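Local structure of N-acylethanolamine-hydrolyzing acid amidase subunit alpha (Caenorhabditis elegans, 6DY3) at residues 91-94 / 95-99. The protein probably hydrolyses bioactive fatty acid amides such as N-palmitoylethanolamine to ethanolamine and free fatty acids, this chain being the alpha subunit of a heterodimer produced by autocatalytic cleavage. Residues are numbered along the deposited sequence; the frame is centred on the assembly and turned at random.
Sequences EIVG and MNILY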
ATOM      1  N   GLU A  91       2.391  16.362  13.031  1.00 43.43           N
ATOM      2  CA  GLU A  91       1.800  16.278  11.700  1.00 44.95           C
ATOM      3  C   GLU A  91       2.291  15.039  10.963  1.00 42.85           C
ATOM      4  O   GLU A  91       1.511  14.362  10.284  1.00 44.40           O
ATOM      5  CB  GLU A  91       2.118  17.549  10.909  1.00 48.93           C
ATOM      6  CG  GLU A  91       1.486  18.812  11.497  1.00 54.92           C
ATOM      7  CD  GLU A  91       1.817  20.077  10.714  1.00 61.56           C
ATOM      8  OE1 GLU A  91       2.650  20.008   9.784  1.00 63.00           O
ATOM      9  OE2 GLU A  91       1.251  21.144  11.034  1.00 64.55           O
ATOM     10  N   ILE A  92       3.574  14.712  11.111  1.00 43.95           N
ATOM     11  CA  ILE A  92       4.120  13.528  10.456  1.00 44.89           C
ATOM     12  C   ILE A  92       3.471  12.266  11.008  1.00 42.41           C
ATOM     13  O   ILE A  92       3.132  11.345  10.254  1.00 40.77           O
ATOM     14  CB  ILE A  92       5.653  13.506  10.609  1.00 47.42           C
ATOM     15  CG1 ILE A  92       6.258  14.579   9.698  1.00 47.61           C
ATOM     16  CG2 ILE A  92       6.227  12.108  10.315  1.00 47.52           C
ATOM     17  CD1 ILE A  92       7.735  14.793   9.890  1.00 52.89           C
ATOM     18  N   VAL A  93       3.290  12.201  12.329  1.00 43.26           N
ATOM     19  CA  VAL A  93       2.608  11.058  12.934  1.00 42.95           C
ATOM     20  C   VAL A  93       1.174  10.966  12.421  1.00 40.22           C
ATOM     21  O   VAL A  93       0.687   9.878  12.087  1.00 41.16           O
ATOM     22  CB  VAL A  93       2.651  11.166  14.471  1.00 44.86           C
ATOM     23  CG1 VAL A  93       1.727  10.124  15.123  1.00 42.90           C
ATOM     24  CG2 VAL A  93       4.079  11.009  14.975  1.00 46.98           C
ATOM     25  N   GLY A  94       0.473  12.102  12.363  1.00 35.24           N
ATOM     26  CA  GLY A  94      -0.901  12.089  11.898  1.00 34.87           C
ATOM     27  C   GLY A  94      -1.042  11.573  10.476  1.00 40.01           C
ATOM     28  O   GLY A  94      -1.911  10.749  10.184  1.00 40.03           O
ATOM     29  N   MET A  95      -0.187  12.049   9.563  1.00 43.93           N
ATOM     30  CA  MET A  95      -0.281  11.582   8.183  1.00 44.63           C
ATOM     31  C   MET A  95      -0.003  10.092   8.071  1.00 40.69           C
ATOM     32  O   MET A  95      -0.638   9.399   7.264  1.00 45.03           O
ATOM     33  CB  MET A  95       0.657  12.367   7.271  1.00 47.66           C
ATOM     34  CG  MET A  95       0.144  13.751   6.935  1.00 54.65           C
ATOM     35  SD  MET A  95       1.261  14.687   5.892  1.00 62.58           S
ATOM     36  CE  MET A  95       2.412  15.238   7.133  1.00 58.62           C
ATOM     37  N   ASN A  96       0.938   9.574   8.851  1.00 35.94           N
ATOM     38  CA  ASN A  96       1.252   8.151   8.761  1.00 34.79           C
ATOM     39  C   ASN A  96       0.116   7.287   9.287  1.00 33.54           C
ATOM     40  O   ASN A  96      -0.110   6.184   8.781  1.00 34.47           O
ATOM     41  CB  ASN A  96       2.539   7.880   9.529  1.00 36.14           C
ATOM     42  CG  ASN A  96       3.769   8.097   8.697  1.00 37.28           C
ATOM     43  OD1 ASN A  96       4.231   7.180   8.017  1.00 39.70           O
ATOM     44  ND2 ASN A  96       4.313   9.314   8.735  1.00 36.09           N
ATOM     45  N   ILE A  97      -0.588   7.758  10.311  1.00 35.18           N
ATOM     46  CA  ILE A  97      -1.707   6.998  10.865  1.00 37.88           C
ATOM     47  C   ILE A  97      -2.919   7.078   9.942  1.00 35.64           C
ATOM     48  O   ILE A  97      -3.552   6.061   9.630  1.00 34.74           O
ATOM     49  CB  ILE A  97      -2.043   7.499  12.285  1.00 37.81           C
ATOM     50  CG1 ILE A  97      -0.937   7.065  13.258  1.00 37.84           C
ATOM     51  CG2 ILE A  97      -3.411   6.982  12.738  1.00 36.84           C
ATOM     52  CD1 ILE A  97      -1.139   7.504  14.683  1.00 39.00           C
ATOM     53  N   LEU A  98      -3.257   8.285   9.493  1.00 32.66           N
ATOM     54  CA  LEU A  98      -4.339   8.486   8.526  1.00 32.22           C
ATOM     55  C   LEU A  98      -3.784   8.303   7.112  1.00 34.89           C
ATOM     56  O   LEU A  98      -3.715   9.230   6.298  1.00 30.66           O
ATOM     57  CB  LEU A  98      -4.966   9.859   8.716  1.00 31.75           C
ATOM     58  CG  LEU A  98      -5.439  10.180  10.139  1.00 32.41           C
ATOM     59  CD1 LEU A  98      -6.108  11.538  10.190  1.00 33.09           C
ATOM     60  CD2 LEU A  98      -6.369   9.104  10.676  1.00 32.85           C
ATOM     61  N   TYR A  99      -3.402   7.052   6.828  1.00 38.51           N
ATOM     62  CA  TYR A  99      -2.628   6.753   5.628  1.00 37.90           C
ATOM     63  C   TYR A  99      -3.381   7.129   4.356  1.00 40.93           C
ATOM     64  O   TYR A  99      -2.751   7.488   3.356  1.00 40.49           O
ATOM     65  CB  TYR A  99      -2.245   5.265   5.604  1.00 36.51           C
ATOM     66  CG  TYR A  99      -3.422   4.313   5.523  1.00 37.36           C
ATOM     67  CD1 TYR A  99      -3.884   3.853   4.294  1.00 36.33           C
ATOM     68  CD2 TYR A  99      -4.071   3.876   6.670  1.00 38.50           C
ATOM     69  CE1 TYR A  99      -4.964   2.989   4.209  1.00 38.85           C
ATOM     70  CE2 TYR A  99      -5.153   3.012   6.597  1.00 40.91           C
ATOM     71  CZ  TYR A  99      -5.597   2.571   5.363  1.00 43.22           C
ATOM     72  OH  TYR A  99      -6.679   1.711   5.281  1.00 45.79           O
TER
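Asn96 doubles back on Ile92 within the last turns of the alpha-helix 89-97, so that Ile92 O accepts two donors: Asn96 N at 3.1 Å and Asn96 ND2 at 2.8 Å. The hydrogen bond from the side-chain amide is almost straight (N-H...O 177°), and the carbonyl oxygen lies in the Asn96 amide plane. Relative to the acceptor, however, ND2 stands above the carbonyl plane, on the face opposite the backbone N-H. With CG anti to the carbonyl carbon (chi1 -86°), the amide is carried back beside Ile92, where ND2 comes 3.7 Å from Ile92 CG2.

The other i to i+4 bonds are regular: Met95 N to Glu91 O, Ile97 N to Val93 O and, last, Leu98 N to Gly94 O at 2.9 Å. Met95, bent at its thioether, folds back along the helix until its CE lies 3.4 Å from Glu91 O. Leu98 then leaves helical backbone angles as the centre of an inverse gamma turn. On another face Val93 CG1 meets Ile97 CD1 at 3.9 Å, the two side chains running alongside each other towards Phe70.

Further out, helix 72-85 covers Ile92 through Ile81 and Ala82, and Lys48 forms a salt bridge with Glu91 OE2. A leucine in place of Asn96 would probably leave Leu51 O of the beta-subunit without a donor and reduce Ile92 O to its backbone bond. The buried amide joins the helix end to the other half of the heterodimer, Asn96 ND2 donating to Leu51 O of the beta-subunit as well as to Ile92 O.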